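Local structure of capsid protein (Infectious hypodermal and hematopoietic necrosis virus, 3N7X) at residues 73-78 with 172-177; 129-132 with 136-139; 248-253 with 311-316; 270-273 with 277-280. The protein builds the icosahedral shell of a shrimp densovirus as its capsid protein, sixty copies of which make up the particle, and binds calcium ions. All coordinates share one frame; numbering follows the deposited sequence.

Contact 1 (73-78 with 172-177); sequences CLPLHW and AKWIQN. With CA (calcium ion), chain B.
Where strand 70-74 ends, the backbone bends through an inverse gamma turn centred on Pro75 and a type I beta turn closed by Trp78 N to Pro75 O, and this bent edge lies against the last turn of helix 171-176 at Trp174. The indole of Trp174 carries the whole contact, meeting three residues of 73-78 at different parts of its surface. Trp78 comes in over one face in a T-shaped stack: its six-membered ring presents an edge to the five-membered ring of Trp174, centroids 4.7 Å apart and planes at 67°, with Trp78 CZ3 only 3.5 Å from Trp174 CE2. At the rim, Cys73 O lies near the indole plane, 3.2 Å from Trp174 CZ3, while Pro75 CD reaches the same CZ3 obliquely at 3.6 Å. Pro75 CB also lies over a face of Trp78. With CG of Trp174 anti to the carbonyl carbon (chi1 -77°), the indole projects off the helix into this wedge. Its buried NE1 is satisfied by Leu320 O. The helix end also holds a calcium ion through Gln176 O (2.4 Å), with Tyr55 O of the same chain and Glu191 OE2 of a second subunit as further ligands. Two of its waters also donate hydrogen bonds here, one to Ile175 O and the other to Asn177 OD1 (2.8 Å), just beyond the helix. Strand 179-182 flanks both partners, touching Cys73 through Val181 and Trp174 through Gln179; strand 264-268 packs on Cys73, and strand 84-86 on Ile175.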
# COMPACT_ATOMS: atom_id res chain seq x y z
N CYS A 73 82.60 58.67 -2.16
CA CYS A 73 82.40 57.29 -2.55
C CYS A 73 82.42 56.38 -1.33
O CYS A 73 83.21 56.58 -0.41
CB CYS A 73 83.50 56.85 -3.53
SG CYS A 73 83.47 55.09 -3.94
N LEU A 74 81.52 55.40 -1.31
CA LEU A 74 81.48 54.43 -0.21
C LEU A 74 81.64 53.06 -0.84
O LEU A 74 80.69 52.47 -1.35
CB LEU A 74 80.15 54.51 0.54
CG LEU A 74 79.98 53.45 1.64
CD1 LEU A 74 81.19 53.43 2.56
CD2 LEU A 74 78.72 53.73 2.43
N PRO A 75 82.87 52.52 -0.82
CA PRO A 75 83.18 51.21 -1.39
C PRO A 75 82.79 50.04 -0.49
O PRO A 75 83.64 49.48 0.21
CB PRO A 75 84.69 51.30 -1.62
CG PRO A 75 85.14 52.07 -0.42
CD PRO A 75 84.09 53.17 -0.30
N LEU A 76 81.51 49.68 -0.52
CA LEU A 76 81.00 48.59 0.30
C LEU A 76 81.64 47.25 0.00
O LEU A 76 81.56 46.34 0.81
CB LEU A 76 79.50 48.43 0.10
CG LEU A 76 78.65 49.64 0.41
CD1 LEU A 76 77.19 49.27 0.32
CD2 LEU A 76 78.99 50.14 1.81
N HIS A 77 82.26 47.14 -1.17
CA HIS A 77 82.90 45.89 -1.56
C HIS A 77 84.29 45.69 -0.95
O HIS A 77 84.89 44.62 -1.11
CB HIS A 77 82.99 45.80 -3.09
CG HIS A 77 83.63 47.00 -3.71
ND1 HIS A 77 84.62 46.90 -4.67
CD2 HIS A 77 83.43 48.33 -3.52
CE1 HIS A 77 85.00 48.11 -5.03
NE2 HIS A 77 84.29 48.99 -4.35
N TRP A 78 84.80 46.71 -0.27
CA TRP A 78 86.12 46.63 0.35
C TRP A 78 86.03 45.91 1.69
O TRP A 78 85.52 46.47 2.67
CB TRP A 78 86.71 48.03 0.57
CG TRP A 78 87.14 48.73 -0.67
CD1 TRP A 78 86.88 48.37 -1.97
CD2 TRP A 78 87.89 49.95 -0.75
NE1 TRP A 78 87.42 49.28 -2.84
CE2 TRP A 78 88.05 50.27 -2.12
CE3 TRP A 78 88.45 50.82 0.21
CZ2 TRP A 78 88.73 51.41 -2.56
CZ3 TRP A 78 89.13 51.95 -0.22
CH2 TRP A 78 89.27 52.23 -1.60
N ALA A 172 92.75 54.38 7.11
CA ALA A 172 92.13 55.05 8.25
C ALA A 172 91.12 56.10 7.78
O ALA A 172 90.02 56.20 8.33
CB ALA A 172 93.20 55.71 9.12
N LYS A 173 91.48 56.89 6.78
CA LYS A 173 90.59 57.92 6.25
C LYS A 173 89.28 57.30 5.76
O LYS A 173 88.19 57.77 6.11
CB LYS A 173 91.26 58.67 5.10
CG LYS A 173 92.42 59.56 5.53
CD LYS A 173 91.94 60.90 6.07
CE LYS A 173 91.34 61.76 4.95
NZ LYS A 173 90.86 63.10 5.42
N TRP A 174 89.38 56.25 4.96
CA TRP A 174 88.20 55.58 4.44
C TRP A 174 87.31 55.06 5.56
O TRP A 174 86.08 55.10 5.47
CB TRP A 174 88.59 54.42 3.53
CG TRP A 174 89.04 54.83 2.16
CD1 TRP A 174 90.31 54.80 1.67
CD2 TRP A 174 88.21 55.27 1.08
NE1 TRP A 174 90.33 55.18 0.36
CE2 TRP A 174 89.05 55.48 -0.03
CE3 TRP A 174 86.84 55.51 0.95
CZ2 TRP A 174 88.56 55.91 -1.27
CZ3 TRP A 174 86.35 55.94 -0.28
CH2 TRP A 174 87.21 56.14 -1.38
N ILE A 175 87.92 54.55 6.63
CA ILE A 175 87.14 54.05 7.75
C ILE A 175 86.47 55.23 8.43
O ILE A 175 85.33 55.15 8.88
CB ILE A 175 88.04 53.32 8.76
CG1 ILE A 175 88.57 52.03 8.13
CG2 ILE A 175 87.26 53.02 10.03
CD1 ILE A 175 89.44 51.21 9.07
N GLN A 176 87.19 56.35 8.51
CA GLN A 176 86.66 57.54 9.14
C GLN A 176 85.47 58.11 8.36
O GLN A 176 84.49 58.58 8.95
CB GLN A 176 87.75 58.61 9.23
CG GLN A 176 88.63 58.51 10.48
CD GLN A 176 90.03 59.09 10.27
OE1 GLN A 176 90.20 60.11 9.59
NE2 GLN A 176 91.03 58.44 10.86
N ASN A 177 85.54 58.03 7.04
CA ASN A 177 84.48 58.60 6.22
C ASN A 177 84.64 58.26 4.74
O ASN A 177 85.73 57.92 4.29
CB ASN A 177 84.53 60.14 6.37
CG ASN A 177 83.20 60.82 6.06
OD1 ASN A 177 82.34 60.95 6.93
ND2 ASN A 177 83.04 61.25 4.81
CA CA B . 83.67 59.24 11.05
O HOH W 1 83.86 56.84 11.11
O HOH W 2 83.54 61.02 9.47
O HOH W 3 82.95 61.28 12.13

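Contact 2 (129-132 with 136-139)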
# COMPACT_ATOMS: atom_id res chain seq x y z
N ASP A 129 75.45 79.10 7.40
CA ASP A 129 75.04 80.32 6.72
C ASP A 129 74.77 81.48 7.68
O ASP A 129 74.64 82.62 7.25
CB ASP A 129 73.81 80.05 5.85
CG ASP A 129 74.10 79.10 4.71
OD1 ASP A 129 75.14 79.27 4.05
OD2 ASP A 129 73.29 78.17 4.48
N LEU A 130 74.69 81.18 8.97
CA LEU A 130 74.47 82.21 9.97
C LEU A 130 75.79 82.87 10.33
O LEU A 130 76.84 82.22 10.39
CB LEU A 130 73.84 81.63 11.23
CG LEU A 130 72.41 81.12 11.09
CD1 LEU A 130 71.93 80.55 12.42
CD2 LEU A 130 71.50 82.25 10.63
N LYS A 131 75.75 84.17 10.58
CA LYS A 131 76.95 84.91 10.92
C LYS A 131 76.64 86.08 11.84
O LYS A 131 75.51 86.58 11.87
CB LYS A 131 77.63 85.42 9.65
CG LYS A 131 76.66 85.86 8.56
CD LYS A 131 77.42 86.32 7.33
CE LYS A 131 76.57 86.26 6.07
NZ LYS A 131 76.31 84.85 5.63
N VAL A 132 77.64 86.50 12.59
CA VAL A 132 77.51 87.63 13.50
C VAL A 132 78.11 88.85 12.84
O VAL A 132 79.00 88.73 11.99
CB VAL A 132 78.24 87.35 14.83
CG1 VAL A 132 77.44 86.35 15.66
CG2 VAL A 132 79.63 86.79 14.54
N THR A 136 82.60 85.82 11.10
CA THR A 136 82.47 84.81 10.06
C THR A 136 81.26 83.91 10.33
O THR A 136 80.58 84.05 11.34
CB THR A 136 83.74 83.94 9.99
OG1 THR A 136 84.08 83.49 11.30
CG2 THR A 136 84.90 84.74 9.41
N SER A 137 81.01 83.01 9.39
CA SER A 137 79.90 82.08 9.51
C SER A 137 80.25 80.99 10.51
O SER A 137 81.41 80.60 10.64
CB SER A 137 79.62 81.42 8.16
OG SER A 137 79.22 82.37 7.18
N PHE A 138 79.25 80.52 11.24
CA PHE A 138 79.47 79.44 12.19
C PHE A 138 78.49 78.31 11.92
O PHE A 138 77.38 78.53 11.42
CB PHE A 138 79.38 79.95 13.64
CG PHE A 138 78.12 80.71 13.95
CD1 PHE A 138 77.03 80.08 14.53
CD2 PHE A 138 78.05 82.08 13.69
CE1 PHE A 138 75.88 80.80 14.86
CE2 PHE A 138 76.90 82.81 14.01
CZ PHE A 138 75.81 82.16 14.60
N GLU A 139 78.91 77.09 12.24
CA GLU A 139 78.10 75.90 12.02
C GLU A 139 76.96 75.79 13.04
O GLU A 139 77.14 76.09 14.22
CB GLU A 139 78.98 74.65 12.13
CG GLU A 139 78.39 73.41 11.47
CD GLU A 139 78.95 73.16 10.08
OE1 GLU A 139 79.20 74.14 9.35
OE2 GLU A 139 79.13 71.98 9.71
O HOH W 4 74.71 78.49 10.32
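Asp129 approaches Phe138 through its main chain, while its carboxylate leaves the pair and takes up Lys280 N with OD1. Next along, Leu130 meets the same residue at several points. A water bridges the two backbones, accepting from Leu130 N at 3.0 Å and donating to Phe138 O at 2.9 Å. The direct link is Phe138 N to Leu130 O, 3.1 Å and fairly straight at 157°; that oxygen also receives a CA-H...O contact from Ser137 CA. The side chain of Phe138, its CG between backbone N and carbonyl carbon (chi1 52°), folds back across the facing strand, and Leu130 CB sits over one face of the ring, 3.9 Å from Phe138 CZ. Lys131 passes its CB by Thr136 O at 3.7 Å, then bends at the last torsion so that NZ curls back and donates to Asp129 O (3.2 Å), from a position tilted off the carbonyl plane. The ammonium also makes a cation-pi contact with Phe138 of a third subunit, and Phe138 here receives Lys131 of a second subunit in the same way. Val132 finishes the segment, crossing the phenyl at about a right angle with its CG1 3.9 Å from Phe138 CE2. The two short strand ends run at 118° to each other, closer to antiparallel than parallel. This is the tip of the hairpin 111-131/137-141, the DE hairpin of the viral jelly roll, and its reciprocal contacts with two neighbours are consistent with the cylinder that such hairpins form around parvovirus fivefold axes.

Contact 3 (248-253 with 311-316)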
# COMPACT_ATOMS: atom_id res chain seq x y z
N GLY A 248 96.26 25.46 -9.32
CA GLY A 248 94.97 24.96 -9.73
C GLY A 248 94.24 25.76 -10.78
O GLY A 248 94.55 26.93 -11.03
N ASN A 249 93.26 25.11 -11.39
CA ASN A 249 92.45 25.71 -12.43
C ASN A 249 91.59 26.85 -11.88
O ASN A 249 91.13 26.81 -10.74
CB ASN A 249 91.53 24.66 -13.04
CG ASN A 249 92.29 23.45 -13.52
OD1 ASN A 249 91.81 22.32 -13.41
ND2 ASN A 249 93.48 23.68 -14.08
N LEU A 250 91.36 27.85 -12.72
CA LEU A 250 90.53 28.97 -12.35
C LEU A 250 89.07 28.52 -12.45
O LEU A 250 88.69 27.83 -13.39
CB LEU A 250 90.76 30.14 -13.31
CG LEU A 250 89.77 31.30 -13.21
CD1 LEU A 250 89.94 32.01 -11.87
CD2 LEU A 250 90.00 32.25 -14.37
N VAL A 251 88.26 28.90 -11.46
CA VAL A 251 86.85 28.55 -11.46
C VAL A 251 86.09 29.87 -11.42
O VAL A 251 86.29 30.69 -10.53
CB VAL A 251 86.49 27.68 -10.24
CG1 VAL A 251 85.00 27.39 -10.22
CG2 VAL A 251 87.27 26.38 -10.29
N TYR A 252 85.21 30.07 -12.40
CA TYR A 252 84.45 31.31 -12.49
C TYR A 252 83.28 31.16 -13.46
O TYR A 252 83.20 30.19 -14.20
CB TYR A 252 85.36 32.41 -13.03
CG TYR A 252 85.75 32.17 -14.47
CD1 TYR A 252 86.54 31.08 -14.83
CD2 TYR A 252 85.29 33.01 -15.48
CE1 TYR A 252 86.88 30.84 -16.16
CE2 TYR A 252 85.62 32.78 -16.82
CZ TYR A 252 86.41 31.69 -17.15
OH TYR A 252 86.72 31.45 -18.47
N PRO A 253 82.35 32.14 -13.46
CA PRO A 253 81.19 32.09 -14.35
C PRO A 253 81.57 32.64 -15.74
O PRO A 253 81.49 33.85 -15.98
CB PRO A 253 80.18 32.98 -13.63
CG PRO A 253 81.06 34.02 -13.00
CD PRO A 253 82.21 33.21 -12.46
N TYR A 311 93.04 24.82 -4.93
CA TYR A 311 91.73 25.43 -5.09
C TYR A 311 91.54 26.81 -4.45
O TYR A 311 90.53 27.46 -4.71
CB TYR A 311 90.64 24.47 -4.59
CG TYR A 311 90.78 24.07 -3.14
CD1 TYR A 311 90.35 24.93 -2.12
CD2 TYR A 311 91.36 22.85 -2.79
CE1 TYR A 311 90.50 24.57 -0.78
CE2 TYR A 311 91.51 22.49 -1.45
CZ TYR A 311 91.08 23.36 -0.45
OH TYR A 311 91.23 23.00 0.87
N LEU A 312 92.47 27.26 -3.63
CA LEU A 312 92.32 28.58 -3.03
C LEU A 312 92.59 29.65 -4.08
O LEU A 312 93.70 29.76 -4.61
CB LEU A 312 93.28 28.80 -1.86
CG LEU A 312 92.91 28.14 -0.53
CD1 LEU A 312 93.82 28.70 0.56
CD2 LEU A 312 91.46 28.43 -0.18
N HIS A 313 91.57 30.43 -4.40
CA HIS A 313 91.72 31.50 -5.37
C HIS A 313 92.23 32.76 -4.68
O HIS A 313 92.21 32.86 -3.46
CB HIS A 313 90.38 31.79 -6.05
CG HIS A 313 89.97 30.76 -7.06
ND1 HIS A 313 89.83 29.43 -6.75
CD2 HIS A 313 89.69 30.88 -8.38
CE1 HIS A 313 89.47 28.77 -7.83
NE2 HIS A 313 89.38 29.62 -8.84
N ALA A 314 92.71 33.70 -5.48
CA ALA A 314 93.20 34.96 -4.93
C ALA A 314 92.17 36.03 -5.25
O ALA A 314 91.76 36.19 -6.40
CB ALA A 314 94.54 35.32 -5.55
N PRO A 315 91.72 36.76 -4.23
CA PRO A 315 90.72 37.81 -4.44
C PRO A 315 91.27 38.98 -5.24
O PRO A 315 92.48 39.20 -5.31
CB PRO A 315 90.34 38.21 -3.02
CG PRO A 315 91.63 38.01 -2.27
CD PRO A 315 92.10 36.67 -2.81
N CYS A 316 90.36 39.74 -5.84
CA CYS A 316 90.73 40.91 -6.60
C CYS A 316 91.09 42.01 -5.60
O CYS A 316 90.50 42.09 -4.52
CB CYS A 316 89.54 41.36 -7.45
SG CYS A 316 89.88 42.71 -8.60
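The long connection between strands 208-214 and 264-268, the GH loop of the jelly roll, here closes on His313 of the C-terminal region through Leu250 and Val251. Val251 N donates to His313 NE2 at 2.9 Å, lying only 8° out of the imidazole plane. The second ring nitrogen, ND1, donates a hydrogen bond to Tyr311 O, also at 2.9 Å, from above that carbonyl's plane. With both nitrogens engaged, one accepting and one donating, the ring is fixed in rotation, and the pattern would favour a neutral imidazole protonated at ND1. Strand 312-313 pairs in parallel with strand 220-221 of the same GH loop, so His313 ties a second part of that loop to the pair it belongs to. Leu250 has CG anti to its N (chi1 169°), which brings CD1 back to the ring edge, 3.7 Å from His313 CD2, whereas Val251 CB lies 3.8 Å from His313 NE2 but out of the ring plane. Trp242 stands almost perpendicular to the imidazole and, together with Asn219 ND2, hydrogen-bonds Val251 O. Next in sequence, Tyr252 packs on the Tyr252 side chains of a fourth and a fifth subunit.

Contact 4 (270-273 with 277-280); sequences PIKG and DELK
Lys272 lies alongside Glu278, the two chains pointing the same way with Lys272 CG 4.0 Å from Glu278 CG. Both leave the backbone with CG anti to the carbonyl carbon (chi1 -83° and -58°) and then run extended beyond it, which keeps them side by side. Further out, Lys272 CE comes within 3.3 Å of Glu278 OE2, but Lys272 NZ stays 4.1 Å from that oxygen, too far for a salt bridge. A water joins the two ends instead, accepting from Lys272 NZ at 3.1 Å and donating to Glu278 OE2 at 2.8 Å. Glu278 OE1 is taken by Phe66 N, which holds the carboxylate in place, and Lys272 also makes a cation-pi contact with Tyr190. Two backbone bonds flank the pair: Leu279 N to Ile271 O is 3.1 Å and nearly straight (170°), and Gly273 N to Asp277 O is short at 2.7 Å. Across the backbone from the charged pair, Ile271 CG2 meets Leu279 CD1 at 3.9 Å. This short hairpin-like turn-back lies in the connection between strands 264-268 and 281-296, the HI loop of the jelly roll; Lys280 bonds through its main chain to Lys128 of strand 111-131, and Leu126 and Arg284 of a third subunit pack against Leu279 and Ile271.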
# COMPACT_ATOMS: atom_id res chain seq x y z
N PRO A 270 73.55 70.45 -3.60
CA PRO A 270 74.04 71.83 -3.70
C PRO A 270 72.93 72.84 -4.00
O PRO A 270 72.46 72.93 -5.13
CB PRO A 270 75.07 71.74 -4.82
CG PRO A 270 74.46 70.72 -5.73
CD PRO A 270 73.98 69.66 -4.77
N ILE A 271 72.54 73.60 -2.98
CA ILE A 271 71.46 74.57 -3.13
C ILE A 271 71.88 75.98 -3.57
O ILE A 271 72.60 76.67 -2.85
CB ILE A 271 70.68 74.73 -1.80
CG1 ILE A 271 70.32 73.35 -1.24
CG2 ILE A 271 69.43 75.56 -2.03
CD1 ILE A 271 69.47 72.52 -2.17
N LYS A 272 71.41 76.39 -4.74
CA LYS A 272 71.68 77.73 -5.27
C LYS A 272 70.37 78.49 -5.18
O LYS A 272 69.30 77.92 -5.39
CB LYS A 272 72.09 77.68 -6.74
CG LYS A 272 73.55 77.39 -6.99
CD LYS A 272 73.89 77.64 -8.45
CE LYS A 272 75.34 77.25 -8.73
NZ LYS A 272 75.73 77.44 -10.16
N GLY A 273 70.44 79.78 -4.88
CA GLY A 273 69.24 80.59 -4.79
C GLY A 273 68.93 81.19 -6.15
O GLY A 273 69.74 81.07 -7.07
N ASP A 277 73.08 82.91 -5.07
CA ASP A 277 73.63 82.65 -3.74
C ASP A 277 73.77 81.14 -3.54
O ASP A 277 72.91 80.37 -3.96
CB ASP A 277 72.69 83.22 -2.68
CG ASP A 277 72.57 84.74 -2.75
OD1 ASP A 277 73.45 85.43 -2.20
OD2 ASP A 277 71.60 85.23 -3.37
N GLU A 278 74.86 80.72 -2.91
CA GLU A 278 75.08 79.29 -2.66
C GLU A 278 75.10 79.02 -1.16
O GLU A 278 75.89 79.62 -0.42
CB GLU A 278 76.40 78.83 -3.29
CG GLU A 278 76.47 79.07 -4.79
CD GLU A 278 77.67 78.40 -5.46
OE1 GLU A 278 78.54 77.85 -4.73
OE2 GLU A 278 77.73 78.42 -6.71
N LEU A 279 74.22 78.14 -0.71
CA LEU A 279 74.16 77.81 0.71
C LEU A 279 75.28 76.88 1.12
O LEU A 279 75.86 76.18 0.28
CB LEU A 279 72.82 77.17 1.05
CG LEU A 279 71.56 78.01 0.81
CD1 LEU A 279 70.35 77.24 1.33
CD2 LEU A 279 71.67 79.35 1.52
N LYS A 280 75.60 76.89 2.41
CA LYS A 280 76.64 76.02 2.95
C LYS A 280 75.92 74.99 3.81
O LYS A 280 75.69 75.20 5.01
CB LYS A 280 77.63 76.82 3.79
CG LYS A 280 78.35 77.92 3.02
CD LYS A 280 79.49 78.52 3.84
CE LYS A 280 80.11 79.73 3.15
NZ LYS A 280 79.14 80.87 3.06
O HOH W 5 78.66 77.24 -9.11

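Contacts 2 and 4 are neighbours, with centres 15 Å apart: Asp129 OD1 lies 2.9 Å from Lys280 N, and Asp129 OD2 packs 3.6 Å from Leu279 CD2, so the DE hairpin and the HI loop are joined directly. Both also touch the third subunit. Contact 3 lies on the far side of the chain's centre, its centre about 56 Å from that of contact 2 and 50 Å from that of contact 4. Contact 1, about 5 Å from the chain's centre, occupies the middle and includes a calcium ligand; the side chain of Lys272 in contact 4 is about 7 Å from a different calcium ion. In sequence, contact 2 is nested within contact 1, and contact 4 within contact 3.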